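Local coordinates for protein geranylgeranyl pyrophosphate synthase (Corynebacterium glutamicum, PDB 3LMD) that probably catalyses magnesium-dependent chain elongation of allylic prenyl diphosphates with isopentenyl diphosphate in isoprenoid biosynthesis, at residues A[113-117]-A[139-144]; A[168-172]-A[197-203]; A[192-197]-A[233-238]; A[240-244]-A[256-260]; A[282-287]-A[299-304]. One frame throughout, in Å; residues are numbered along the deposited sequence. Where two conformers were deposited one is given.

Interaction 1 (A[113-117]-A[139-144])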
# COMPACT_ATOMS: atom_id res chain seq x y z
N TYR A 113 -7.82 7.18 -0.87
CA TYR A 113 -8.66 6.01 -0.72
C TYR A 113 -8.48 5.38 0.65
O TYR A 113 -9.46 4.98 1.29
CB TYR A 113 -8.41 5.01 -1.85
CG TYR A 113 -8.67 5.66 -3.19
CD1 TYR A 113 -9.28 6.92 -3.26
CD2 TYR A 113 -8.33 5.03 -4.38
CE1 TYR A 113 -9.54 7.54 -4.48
CE2 TYR A 113 -8.59 5.65 -5.62
CZ TYR A 113 -9.20 6.90 -5.65
OH TYR A 113 -9.47 7.54 -6.85
N HIS A 114 -7.24 5.34 1.16
CA HIS A 114 -7.04 4.79 2.51
C HIS A 114 -7.51 5.75 3.60
O HIS A 114 -8.01 5.34 4.64
CB HIS A 114 -5.57 4.42 2.75
CG HIS A 114 -5.15 3.17 2.04
ND1 HIS A 114 -5.95 2.51 1.13
CD2 HIS A 114 -4.00 2.46 2.11
CE1 HIS A 114 -5.31 1.44 0.67
NE2 HIS A 114 -4.12 1.39 1.25
N ASP A 115 -7.32 7.04 3.36
CA ASP A 115 -7.85 8.06 4.28
C ASP A 115 -9.35 8.00 4.42
O ASP A 115 -9.86 8.07 5.53
CB ASP A 115 -7.51 9.46 3.78
CG ASP A 115 -6.31 10.02 4.45
OD1 ASP A 115 -5.88 9.43 5.46
OD2 ASP A 115 -5.80 11.07 3.97
N ASP A 116 -10.05 7.94 3.29
CA ASP A 116 -11.51 7.94 3.29
C ASP A 116 -12.09 6.76 4.09
O ASP A 116 -13.10 6.90 4.77
CB ASP A 116 -12.07 7.96 1.87
CG ASP A 116 -11.77 9.27 1.12
OD1 ASP A 116 -11.12 10.19 1.69
OD2 ASP A 116 -12.19 9.38 -0.06
N VAL A 117 -11.44 5.60 4.03
CA VAL A 117 -11.90 4.44 4.79
C VAL A 117 -11.80 4.66 6.30
O VAL A 117 -12.62 4.16 7.08
CB VAL A 117 -11.13 3.16 4.39
CG1 VAL A 117 -11.32 2.07 5.44
CG2 VAL A 117 -11.60 2.68 3.04
N ALA A 139 -12.16 -0.06 -1.12
CA ALA A 139 -11.32 1.13 -1.08
C ALA A 139 -9.88 0.82 -0.66
O ALA A 139 -8.93 1.43 -1.15
CB ALA A 139 -11.91 2.17 -0.16
N ILE A 140 -9.72 -0.10 0.28
CA ILE A 140 -8.39 -0.49 0.73
C ILE A 140 -7.66 -1.10 -0.46
O ILE A 140 -6.49 -0.80 -0.71
CB ILE A 140 -8.47 -1.53 1.81
CG1 ILE A 140 -8.99 -0.88 3.11
CG2 ILE A 140 -7.06 -2.13 2.11
CD1 ILE A 140 -9.36 -1.98 4.20
N LEU A 141 -8.36 -1.98 -1.18
CA LEU A 141 -7.75 -2.67 -2.30
C LEU A 141 -7.53 -1.74 -3.49
O LEU A 141 -6.53 -1.90 -4.23
CB LEU A 141 -8.56 -3.91 -2.71
CG LEU A 141 -8.60 -5.01 -1.62
CD1 LEU A 141 -9.44 -6.19 -2.10
CD2 LEU A 141 -7.20 -5.46 -1.25
N ALA A 142 -8.42 -0.79 -3.71
CA ALA A 142 -8.17 0.19 -4.77
C ALA A 142 -6.88 0.99 -4.47
O ALA A 142 -6.06 1.26 -5.36
CB ALA A 142 -9.37 1.14 -4.91
N GLY A 143 -6.71 1.40 -3.21
CA GLY A 143 -5.50 2.12 -2.83
C GLY A 143 -4.28 1.23 -3.09
O GLY A 143 -3.28 1.69 -3.62
N ASP A 144 -4.38 -0.05 -2.74
CA ASP A 144 -3.22 -0.95 -2.93
C ASP A 144 -2.86 -1.18 -4.41
O ASP A 144 -1.65 -1.26 -4.77
CB ASP A 144 -3.46 -2.31 -2.26
CG ASP A 144 -3.47 -2.20 -0.73
OD1 ASP A 144 -3.12 -1.13 -0.19
OD2 ASP A 144 -3.83 -3.19 -0.06

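Interaction 2 (A[168-172]-A[197-203])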
# COMPACT_ATOMS: atom_id res chain seq x y z
N THR A 168 9.04 9.54 1.01
CA THR A 168 7.81 10.32 0.90
C THR A 168 6.56 9.57 1.37
O THR A 168 5.75 10.07 2.18
CB THR A 168 7.61 10.78 -0.57
OG1 THR A 168 8.75 11.58 -0.95
CG2 THR A 168 6.35 11.57 -0.69
N PHE A 169 6.38 8.37 0.85
CA PHE A 169 5.24 7.56 1.21
C PHE A 169 5.27 7.17 2.71
O PHE A 169 4.26 7.25 3.39
CB PHE A 169 5.16 6.33 0.29
CG PHE A 169 3.94 5.49 0.53
CD1 PHE A 169 2.67 6.05 0.46
CD2 PHE A 169 4.06 4.16 0.87
CE1 PHE A 169 1.54 5.29 0.69
CE2 PHE A 169 2.90 3.38 1.11
CZ PHE A 169 1.66 3.96 1.03
N GLY A 170 6.43 6.82 3.22
CA GLY A 170 6.59 6.55 4.68
C GLY A 170 6.16 7.76 5.53
O GLY A 170 5.46 7.62 6.53
N GLU A 171 6.57 8.94 5.12
CA GLU A 171 6.09 10.18 5.78
C GLU A 171 4.60 10.40 5.71
O GLU A 171 3.99 10.80 6.72
CB GLU A 171 6.80 11.44 5.24
CG GLU A 171 8.25 11.50 5.66
CD GLU A 171 8.37 11.55 7.17
OE1 GLU A 171 8.01 12.60 7.73
OE2 GLU A 171 8.80 10.55 7.78
N LEU A 172 4.01 10.18 4.53
CA LEU A 172 2.57 10.37 4.37
C LEU A 172 1.84 9.43 5.29
O LEU A 172 0.85 9.81 5.90
CB LEU A 172 2.09 10.05 2.93
CG LEU A 172 2.27 11.00 1.75
CD1 LEU A 172 1.97 10.29 0.44
CD2 LEU A 172 1.37 12.19 1.86
N ARG A 197 2.70 18.85 7.75
CA ARG A 197 3.98 18.63 7.05
C ARG A 197 4.03 17.21 6.44
O ARG A 197 4.45 17.02 5.29
CB ARG A 197 5.16 18.80 8.00
CG ARG A 197 6.54 18.64 7.35
CD ARG A 197 7.69 18.80 8.40
NE ARG A 197 7.44 18.00 9.59
CZ ARG A 197 7.70 16.70 9.70
NH1 ARG A 197 8.25 16.03 8.68
NH2 ARG A 197 7.41 16.05 10.84
N GLU A 198 3.60 16.21 7.22
CA GLU A 198 3.65 14.81 6.78
C GLU A 198 2.53 14.39 5.83
O GLU A 198 2.78 13.77 4.80
CB GLU A 198 3.68 13.85 7.98
CG GLU A 198 4.96 14.03 8.81
CD GLU A 198 4.84 13.41 10.19
OE1 GLU A 198 3.71 13.12 10.62
OE2 GLU A 198 5.88 13.25 10.85
N LYS A 199 1.30 14.73 6.18
CA LYS A 199 0.15 14.35 5.37
C LYS A 199 0.06 15.10 4.07
O LYS A 199 -0.46 14.55 3.08
CB LYS A 199 -1.17 14.61 6.11
CG LYS A 199 -1.57 13.58 7.13
CD LYS A 199 -3.09 13.70 7.48
CE LYS A 199 -4.01 13.22 6.36
NZ LYS A 199 -5.47 13.29 6.81
N THR A 200 0.48 16.36 4.06
CA THR A 200 0.27 17.24 2.88
C THR A 200 1.56 17.80 2.26
O THR A 200 1.74 17.77 1.03
CB THR A 200 -0.62 18.46 3.23
OG1 THR A 200 -1.90 18.01 3.71
CG2 THR A 200 -0.82 19.35 2.01
N GLY A 201 2.44 18.36 3.09
CA GLY A 201 3.63 19.04 2.54
C GLY A 201 4.54 18.10 1.78
O GLY A 201 5.08 18.47 0.71
N VAL A 202 4.76 16.88 2.31
CA VAL A 202 5.86 16.08 1.76
C VAL A 202 5.57 15.65 0.32
O VAL A 202 6.50 15.46 -0.47
CB VAL A 202 6.23 14.77 2.57
CG1 VAL A 202 6.91 15.10 3.89
CG2 VAL A 202 5.00 13.84 2.72
N LEU A 203 4.31 15.49 -0.02
CA LEU A 203 4.01 15.02 -1.37
C LEU A 203 4.09 16.16 -2.40
O LEU A 203 4.45 15.93 -3.56
CB LEU A 203 2.64 14.35 -1.43
CG LEU A 203 2.26 13.62 -2.72
CD1 LEU A 203 3.27 12.53 -3.16
CD2 LEU A 203 0.86 12.96 -2.43

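Interaction 3 (A[192-197]-A[233-238])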
# COMPACT_ATOMS: atom_id res chain seq x y z
N TYR A 192 -0.13 19.64 15.31
CA TYR A 192 -0.84 20.10 14.15
C TYR A 192 0.15 20.33 13.03
O TYR A 192 -0.08 19.92 11.92
CB TYR A 192 -1.58 21.41 14.46
CG TYR A 192 -2.08 22.19 13.25
CD1 TYR A 192 -3.36 22.01 12.77
CD2 TYR A 192 -1.28 23.17 12.65
CE1 TYR A 192 -3.83 22.73 11.68
CE2 TYR A 192 -1.72 23.89 11.56
CZ TYR A 192 -3.01 23.68 11.09
OH TYR A 192 -3.47 24.40 10.00
N THR A 193 1.26 20.98 13.35
CA THR A 193 2.26 21.31 12.32
C THR A 193 2.86 20.05 11.71
O THR A 193 3.03 19.96 10.48
CB THR A 193 3.39 22.19 12.90
OG1 THR A 193 2.84 23.44 13.31
CG2 THR A 193 4.49 22.45 11.83
N ASN A 194 3.18 19.07 12.55
CA ASN A 194 3.75 17.79 12.09
C ASN A 194 2.78 17.03 11.22
O ASN A 194 3.17 16.47 10.20
CB ASN A 194 4.14 16.91 13.28
CG ASN A 194 5.36 17.42 14.02
OD1 ASN A 194 6.19 18.08 13.44
ND2 ASN A 194 5.45 17.11 15.29
N VAL A 195 1.51 16.98 11.63
CA VAL A 195 0.51 16.34 10.80
C VAL A 195 0.43 16.93 9.39
O VAL A 195 0.45 16.17 8.41
CB VAL A 195 -0.88 16.33 11.45
CG1 VAL A 195 -1.92 15.83 10.43
CG2 VAL A 195 -0.86 15.42 12.71
N ILE A 196 0.36 18.26 9.27
CA ILE A 196 0.27 18.88 7.94
C ILE A 196 1.55 18.68 7.12
O ILE A 196 1.48 18.35 5.94
CB ILE A 196 -0.05 20.39 8.02
CG1 ILE A 196 -1.31 20.61 8.84
CG2 ILE A 196 -0.19 20.98 6.60
CD1 ILE A 196 -2.48 19.83 8.38
N ARG A 197 2.70 18.85 7.75
CA ARG A 197 3.98 18.63 7.05
C ARG A 197 4.03 17.21 6.44
O ARG A 197 4.45 17.02 5.29
CB ARG A 197 5.16 18.80 8.00
CG ARG A 197 6.54 18.64 7.35
CD ARG A 197 7.69 18.80 8.40
NE ARG A 197 7.44 18.00 9.59
CZ ARG A 197 7.70 16.70 9.70
NH1 ARG A 197 8.25 16.03 8.68
NH2 ARG A 197 7.41 16.05 10.84
N GLY A 233 2.81 23.65 0.70
CA GLY A 233 1.86 22.69 1.34
C GLY A 233 1.38 23.22 2.68
O GLY A 233 0.19 23.11 3.01
N MET A 234 2.31 23.76 3.48
CA MET A 234 1.92 24.36 4.78
C MET A 234 0.98 25.55 4.58
O MET A 234 -0.04 25.67 5.26
CB MET A 234 3.17 24.79 5.59
CG MET A 234 4.17 23.65 5.94
SD MET A 234 3.44 22.34 7.04
CE MET A 234 2.47 23.42 8.19
N ILE A 235 1.34 26.45 3.66
CA ILE A 235 0.51 27.61 3.37
C ILE A 235 -0.89 27.19 2.95
O ILE A 235 -1.87 27.72 3.48
CB ILE A 235 1.17 28.49 2.29
CG1 ILE A 235 2.46 29.11 2.84
CG2 ILE A 235 0.19 29.56 1.76
CD1 ILE A 235 3.31 29.79 1.71
N PHE A 236 -1.00 26.23 2.02
CA PHE A 236 -2.34 25.81 1.56
C PHE A 236 -3.24 25.39 2.72
O PHE A 236 -4.40 25.77 2.78
CB PHE A 236 -2.25 24.62 0.58
CG PHE A 236 -1.74 25.00 -0.80
CD1 PHE A 236 -1.69 26.31 -1.21
CD2 PHE A 236 -1.32 24.02 -1.69
CE1 PHE A 236 -1.22 26.65 -2.48
CE2 PHE A 236 -0.85 24.36 -2.96
CZ PHE A 236 -0.81 25.68 -3.34
N GLN A 237 -2.71 24.54 3.60
CA GLN A 237 -3.53 23.96 4.65
C GLN A 237 -3.88 25.00 5.74
O GLN A 237 -4.99 25.03 6.24
CB GLN A 237 -2.82 22.77 5.29
CG GLN A 237 -3.73 22.03 6.28
CD GLN A 237 -4.96 21.47 5.58
OE1 GLN A 237 -4.83 20.58 4.75
NE2 GLN A 237 -6.15 22.02 5.86
N ILE A 238 -2.91 25.82 6.15
CA ILE A 238 -3.22 26.82 7.17
C ILE A 238 -4.22 27.84 6.62
O ILE A 238 -5.16 28.24 7.32
CB ILE A 238 -1.95 27.53 7.69
CG1 ILE A 238 -1.00 26.50 8.33
CG2 ILE A 238 -2.38 28.59 8.78
CD1 ILE A 238 0.37 27.02 8.63

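Interaction 4 (A[240-244]-A[256-260])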
# COMPACT_ATOMS: atom_id res chain seq x y z
N ASP A 240 -6.48 27.36 4.31
CA ASP A 240 -7.78 26.66 4.30
C ASP A 240 -8.41 26.65 5.70
O ASP A 240 -9.63 26.83 5.88
CB ASP A 240 -7.60 25.19 3.85
CG ASP A 240 -7.51 25.03 2.34
OD1 ASP A 240 -7.72 26.01 1.60
OD2 ASP A 240 -7.24 23.89 1.89
N ASP A 241 -7.57 26.38 6.70
CA ASP A 241 -8.05 26.29 8.08
C ASP A 241 -8.55 27.64 8.60
O ASP A 241 -9.56 27.69 9.29
CB ASP A 241 -6.98 25.70 9.01
CG ASP A 241 -6.71 24.22 8.73
OD1 ASP A 241 -7.53 23.58 8.06
OD2 ASP A 241 -5.67 23.69 9.17
N ILE A 242 -7.84 28.71 8.25
CA ILE A 242 -8.29 30.05 8.58
C ILE A 242 -9.65 30.35 7.92
O ILE A 242 -10.60 30.85 8.56
CB ILE A 242 -7.25 31.11 8.15
CG1 ILE A 242 -5.98 30.99 9.02
CG2 ILE A 242 -7.87 32.53 8.22
CD1 ILE A 242 -4.77 31.83 8.40
N ILE A 243 -9.74 30.07 6.63
CA ILE A 243 -10.97 30.32 5.88
C ILE A 243 -12.15 29.56 6.51
O ILE A 243 -13.24 30.11 6.67
CB ILE A 243 -10.81 29.93 4.37
CG1 ILE A 243 -9.91 30.97 3.67
CG2 ILE A 243 -12.19 29.86 3.68
CD1 ILE A 243 -9.45 30.54 2.26
N ASP A 244 -11.91 28.32 6.93
CA ASP A 244 -12.97 27.49 7.51
C ASP A 244 -13.60 28.14 8.74
O ASP A 244 -14.81 27.98 9.02
CB ASP A 244 -12.44 26.12 7.91
CG ASP A 244 -13.54 25.18 8.41
OD1 ASP A 244 -14.42 24.82 7.60
OD2 ASP A 244 -13.52 24.78 9.60
N PRO A 256 -19.07 28.75 8.13
CA PRO A 256 -19.61 27.53 8.71
C PRO A 256 -18.91 27.02 9.98
O PRO A 256 -19.59 26.71 10.96
CB PRO A 256 -19.48 26.53 7.56
CG PRO A 256 -19.74 27.39 6.33
CD PRO A 256 -19.36 28.83 6.69
N GLY A 257 -17.58 26.92 9.98
CA GLY A 257 -16.87 26.31 11.11
C GLY A 257 -17.07 24.80 11.25
O GLY A 257 -17.34 24.27 12.34
N THR A 258 -16.93 24.07 10.14
CA THR A 258 -17.23 22.64 10.14
C THR A 258 -16.18 21.76 10.87
O THR A 258 -16.52 20.72 11.42
CB THR A 258 -17.54 22.13 8.71
OG1 THR A 258 -16.32 21.95 7.98
CG2 THR A 258 -18.41 23.14 7.96
N ASP A 259 -14.92 22.20 10.89
CA ASP A 259 -13.87 21.50 11.68
C ASP A 259 -14.24 21.46 13.18
O ASP A 259 -14.09 20.44 13.86
CB ASP A 259 -12.50 22.18 11.53
CG ASP A 259 -11.86 21.97 10.16
OD1 ASP A 259 -12.02 20.87 9.60
OD2 ASP A 259 -11.19 22.90 9.64
N LEU A 260 -14.71 22.60 13.69
CA LEU A 260 -15.07 22.68 15.11
C LEU A 260 -16.06 21.60 15.54
O LEU A 260 -15.84 20.93 16.55
CB LEU A 260 -15.66 24.06 15.42
CG LEU A 260 -14.63 25.17 15.44
CD1 LEU A 260 -15.31 26.53 15.46
CD2 LEU A 260 -13.72 24.98 16.64
O HOH W 1 -10.25 25.25 10.81
O HOH W 2 -10.19 23.43 6.87
O HOH W 3 -8.84 21.31 7.84

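Interaction 5 (A[282-287]-A[299-304])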
# COMPACT_ATOMS: atom_id res chain seq x y z
N GLU A 282 -12.43 31.23 28.33
CA GLU A 282 -13.76 30.77 27.99
C GLU A 282 -13.72 29.68 26.91
O GLU A 282 -14.49 28.73 26.95
CB GLU A 282 -14.67 31.92 27.51
CG GLU A 282 -16.12 31.42 27.36
CD GLU A 282 -17.14 32.52 27.09
OE1 GLU A 282 -16.79 33.73 27.08
OE2 GLU A 282 -18.32 32.16 26.87
N LEU A 283 -12.81 29.84 25.95
CA LEU A 283 -12.57 28.82 24.93
C LEU A 283 -12.05 27.52 25.54
O LEU A 283 -12.49 26.43 25.14
CB LEU A 283 -11.61 29.33 23.83
CG LEU A 283 -12.20 30.32 22.82
CD1 LEU A 283 -11.08 30.97 21.98
CD2 LEU A 283 -13.21 29.65 21.89
N ARG A 284 -11.11 27.61 26.47
CA ARG A 284 -10.61 26.42 27.16
C ARG A 284 -11.75 25.69 27.89
O ARG A 284 -11.83 24.47 27.87
CB ARG A 284 -9.46 26.73 28.12
CG ARG A 284 -8.10 27.08 27.44
CD ARG A 284 -6.93 27.23 28.43
NE ARG A 284 -7.04 28.42 29.30
CZ ARG A 284 -6.70 29.66 28.96
NH1 ARG A 284 -6.84 30.66 29.82
NH2 ARG A 284 -6.21 29.92 27.75
N ASP A 285 -12.61 26.46 28.54
CA ASP A 285 -13.79 25.90 29.19
C ASP A 285 -14.72 25.18 28.21
O ASP A 285 -15.21 24.09 28.49
CB ASP A 285 -14.57 27.01 29.88
CG ASP A 285 -15.66 26.47 30.79
OD1 ASP A 285 -15.35 25.57 31.60
OD2 ASP A 285 -16.81 26.95 30.69
N ILE A 286 -14.98 25.79 27.06
CA ILE A 286 -15.92 25.22 26.12
C ILE A 286 -15.37 24.07 25.27
O ILE A 286 -16.07 23.07 25.05
CB ILE A 286 -16.51 26.29 25.19
CG1 ILE A 286 -17.24 27.35 26.03
CG2 ILE A 286 -17.42 25.64 24.14
CD1 ILE A 286 -17.72 28.59 25.23
N LEU A 287 -14.13 24.19 24.79
CA LEU A 287 -13.60 23.30 23.74
C LEU A 287 -12.91 22.07 24.29
O LEU A 287 -11.69 21.94 24.21
CB LEU A 287 -12.62 24.05 22.84
CG LEU A 287 -13.25 25.13 21.96
CD1 LEU A 287 -12.18 25.80 21.12
CD2 LEU A 287 -14.32 24.53 21.08
N HIS A 299 -21.16 30.46 19.07
CA HIS A 299 -20.61 31.22 20.17
C HIS A 299 -19.07 31.10 20.13
O HIS A 299 -18.36 32.08 20.27
CB HIS A 299 -21.17 30.72 21.51
CG HIS A 299 -20.64 31.45 22.71
ND1 HIS A 299 -20.65 32.82 22.81
CD2 HIS A 299 -20.08 30.99 23.85
CE1 HIS A 299 -20.11 33.18 23.96
NE2 HIS A 299 -19.75 32.09 24.61
N VAL A 300 -18.58 29.89 19.90
CA VAL A 300 -17.15 29.66 19.72
C VAL A 300 -16.56 30.47 18.55
O VAL A 300 -15.53 31.13 18.70
CB VAL A 300 -16.82 28.18 19.55
CG1 VAL A 300 -15.32 28.00 19.22
CG2 VAL A 300 -17.19 27.43 20.80
N LEU A 301 -17.22 30.43 17.40
CA LEU A 301 -16.78 31.24 16.26
C LEU A 301 -16.75 32.73 16.61
O LEU A 301 -15.90 33.47 16.13
CB LEU A 301 -17.70 31.03 15.05
CG LEU A 301 -17.63 29.65 14.36
CD1 LEU A 301 -18.80 29.47 13.37
CD2 LEU A 301 -16.29 29.45 13.66
N GLU A 302 -17.68 33.19 17.44
CA GLU A 302 -17.63 34.59 17.87
C GLU A 302 -16.45 34.85 18.80
O GLU A 302 -15.71 35.82 18.60
CB GLU A 302 -18.95 35.00 18.56
CG GLU A 302 -19.01 36.47 18.97
CD GLU A 302 -18.70 37.41 17.81
OE1 GLU A 302 -19.23 37.19 16.70
OE2 GLU A 302 -17.93 38.39 18.01
N LEU A 303 -16.24 33.98 19.79
CA LEU A 303 -15.06 34.08 20.65
C LEU A 303 -13.74 34.07 19.84
O LEU A 303 -12.85 34.88 20.08
CB LEU A 303 -15.05 32.92 21.66
CG LEU A 303 -16.17 32.99 22.73
CD1 LEU A 303 -16.19 31.71 23.54
CD2 LEU A 303 -15.90 34.18 23.65
N LEU A 304 -13.63 33.16 18.89
CA LEU A 304 -12.43 33.11 18.03
C LEU A 304 -12.21 34.44 17.30
O LEU A 304 -11.09 34.93 17.24
CB LEU A 304 -12.57 31.94 17.01
CG LEU A 304 -12.42 30.57 17.69
CD1 LEU A 304 -12.85 29.43 16.74
CD2 LEU A 304 -10.99 30.37 18.14

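Interaction 1 (A[113-117]-A[139-144])
His114 is the main bump of this seam. Its imidazole enters a hollow made by Ala139, Ile140, Gly143 and Asp144, a knob-into-hole fit between helices 95-118 and 132-157, whose local axes run antiparallel at 161° and 8.4 Å apart. Gly143 makes the hollow deep: with no side chain there, His114 CE1 settles 3.6 Å from Gly143 CA. The carbonyl of Ile140 and the carboxylate of Asp144 both line the edge of the ring. Tyr113, one residue back, brings its CB near Ala139 O, and its CD2 comes 4.1 Å from Ala142 CB. A turn further on, Val117 sends CG2 against Ala139 CB at 3.3 Å, tighter than usual carbon contact.

Asp115, a calcium ligand in a crystal structure of this protein and the first aspartate of the DDxxD motif, takes no part; its OD1 bonds to Gln176. Asp144 of the second subunit packs on His114, which places the seam at the dimer interface. The polar link is His114 NE2 to Asp144 OD1, 3.1 Å and bent at 139°. It lies in the ring plane but 34° out of the carboxylate plane. Two conformers of His114 were deposited, so the details of this bond, and the lack of a partner for the buried ND1, are less certain. The contact thus combines a ring fitted into the hollow at Gly143 with one bent hydrogen bond at its far edge.

Interaction 2 (A[168-172]-A[197-203])
Leu172 lies against the backbone of helix 188-214 more closely than against its side chains: CD2 is 3.2 Å from Lys199 O, and Leu172 CA directs its hydrogen at Glu198 O, 3.4 Å away. At the end of the side chain the two methyls part, CD1 going to Leu203 CD2 and CD2 to the carbonyls. Leu172 and Val202 run alongside one another, pointing opposite ways, with Leu172 CG 4.1 Å from Val202 CG2. Val202 also presses both methyls on Glu171 CB, while Thr168 offers CG2 to Leu203 CD1.

Glu171 bends at chi2 (-61°), which brings OE1 toward Arg197, within 3.6 Å of Arg197 NH1. That is a long, weak salt bridge, approached at the guanidinium edge with the two planes 26° apart. Arg197 is straight to CD, and the turn at chi3 lets NH2 reach Glu198 OE2, again weakly. Glu171, Arg197 and Glu198 thus form a salt-bridge network beside the apolar packing. Glu198 OE1 has a firmer partner in Arg178, as Lys199 NZ has in Glu179.

The 197-201 turn is of the wider pi type. Helices 159-181 and 188-214 are an antiparallel pair of the all-alpha isoprenoid synthase fold, 151° between local axes 8.2 Å apart. Leu172 and Leu203 continue onto helix 95-118 at Thr107, Thr111, Val104 and His108, Lys199 makes a weak ion pair there with Asp115 of the calcium site, and on another flank Arg197 and Thr200 touch helix 219-246.

Interaction 3 (A[192-197]-A[233-238])
Met234 supplies the sulfur contacts. Its SD sits 3.6 Å from Arg197 N, an amide already hydrogen-bonded to Thr193 O inside its own helix, so this is van der Waals contact with the helix backbone. Met234 SD also lies 4.1 Å from Arg197 CB. The chain turns at both chi2 (-63°) and chi3, which swings CE back between Thr193 and Ile196; Met234 CE comes 4.3 Å from Thr193 CG2, and Met234 CE is 3.9 Å from Ile196 CB.

Aliphatic packing is centred on Ile196, whose CB points at the other helix. Its CG2 meets Met234 SD at 3.9 Å, and Gln237 contributes its CB and CG, its side chain lying roughly perpendicular to that of Ile196. Ile196 was deposited in two conformers, so its closest approaches are less certain. Within its own helix its CG1 lies over one face of the Tyr192 ring, toward the rim.

These are two consecutive long helices, 188-214 and 219-246, of the all-alpha isoprenoid synthase fold. Their local axes make 117° and pass 9.9 Å apart, far from an antiparallel pairing, so contact is concentrated around one crossing point.

The polar group here is the Tyr192 hydroxyl. Swung away from its own backbone N (chi1 165°), the ring reaches across to the other helix until Tyr192 OH lies 3.6 Å from Ile238 CG1, which meets the ring at its edge. The hydroxyl itself is hydrogen-bonded to Asp241 OD2, and Gln237 NE2 bonds to the other oxygen of that carboxylate, OD1.

Interaction 4 (A[240-244]-A[256-260])
Asp244 closes the second aspartate-rich DDxxD motif of the polyprenyl synthase family, Asp240 to Asp244, and its side chain reaches across to the start of helix 258-262. In relatives this motif helps bind magnesium and diphosphate; no metal is bound here in this chain. The first side-chain atom, Asp244 CB, lies 3.9 Å from Asp259 OD2. Beyond it the carboxylate extends over the first helical residues, and Asp244 CG comes 3.5 Å from that same Asp259 OD2.

At the tip the two oxygens divide their work. Asp244 OD1 receives a weak, long bond from Thr258 OG1, 3.5 Å away. Asp244 OD2 takes Asp259 N on its syn side, 16° out of the carboxylate plane, in a nearly straight bond of 3.2 Å and 161°. It also faces Asp259 OD2 at 3.0 Å, two acceptors with no hydrogen bond between them, their carboxylate planes 52° apart.

Apart from the side chain, the backbone of the same residue adds a weak bond, Gly257 N to Asp244 O at 3.1 Å; Gly257 is the N-cap residue of the short helix. Water joins Asp259 to Asp241, which is itself held by Tyr192 and Gln237. One such water donates to Asp241 O at 3.0 Å and to Asp259 OD2 at 2.8 Å.

Interaction 5 (A[282-287]-A[299-304])
Glu282 and His299 close one margin of this contact through a short, straight hydrogen bond, His299 NE2 to Glu282 OE2 at 2.7 Å and 169°. The acceptor lies close to the imidazole plane, but the donor comes in from above the carboxylate, 46° out of its plane. Glu282 is extended beyond CG, which carries its carboxylate across to the ring. A charged carboxylate so placed would tend to favour a protonated imidazole. Leu303 CD1 lies 3.7 Å above the plane of the His299 ring, over one face near its rim.

Inside this polar margin the surfaces are aliphatic. Ile286 CD1 and Leu303 CD1 meet tip to tip at 3.9 Å, and the same CD1 of Ile286 touches His299 CD2 at 3.6 Å. Leu283 sets CD2 between Val300 CG1, at 3.8 Å, and Leu303 CB, while its CD1 reaches Leu304 CD2. Leu287 CD2 closes the far end over both methyls of Val300. Glu302, a calcium ligand in a crystal structure of this protein, stands outside the seam.

Helices 278-286 and 294-306 form an antiparallel hairpin, 151° between local axes 10.7 Å apart. The outer shell lies behind these aliphatic residues: Leu283, Leu287 and Leu304 pack onward onto helix 267-274, while Val300 and Leu304 rest on Leu260 of helix 258-262.

Interactions 2 and 3 lie nearest the chain's centre and share Arg197 on helix 188-214; interaction 2 has a salt-bridge network beside its apolar packing, while interaction 3 is mostly apolar. Interaction 1 is buried though farther out, against the second subunit, and touches interaction 2 through the weak Asp115-Lys199 pair. Interaction 3 hands over to interaction 4 along helix 219-246, where Tyr192 bonds to Asp241. Interaction 4 is the polar one, partly exposed like interaction 2, built of aspartates and water without apolar packing between its segments. Interaction 5, its centre about 29 Å from that of the chain, is a peripheral but largely aliphatic hairpin, joined to interaction 4 by Leu260 against Val300, Leu301 and Leu304.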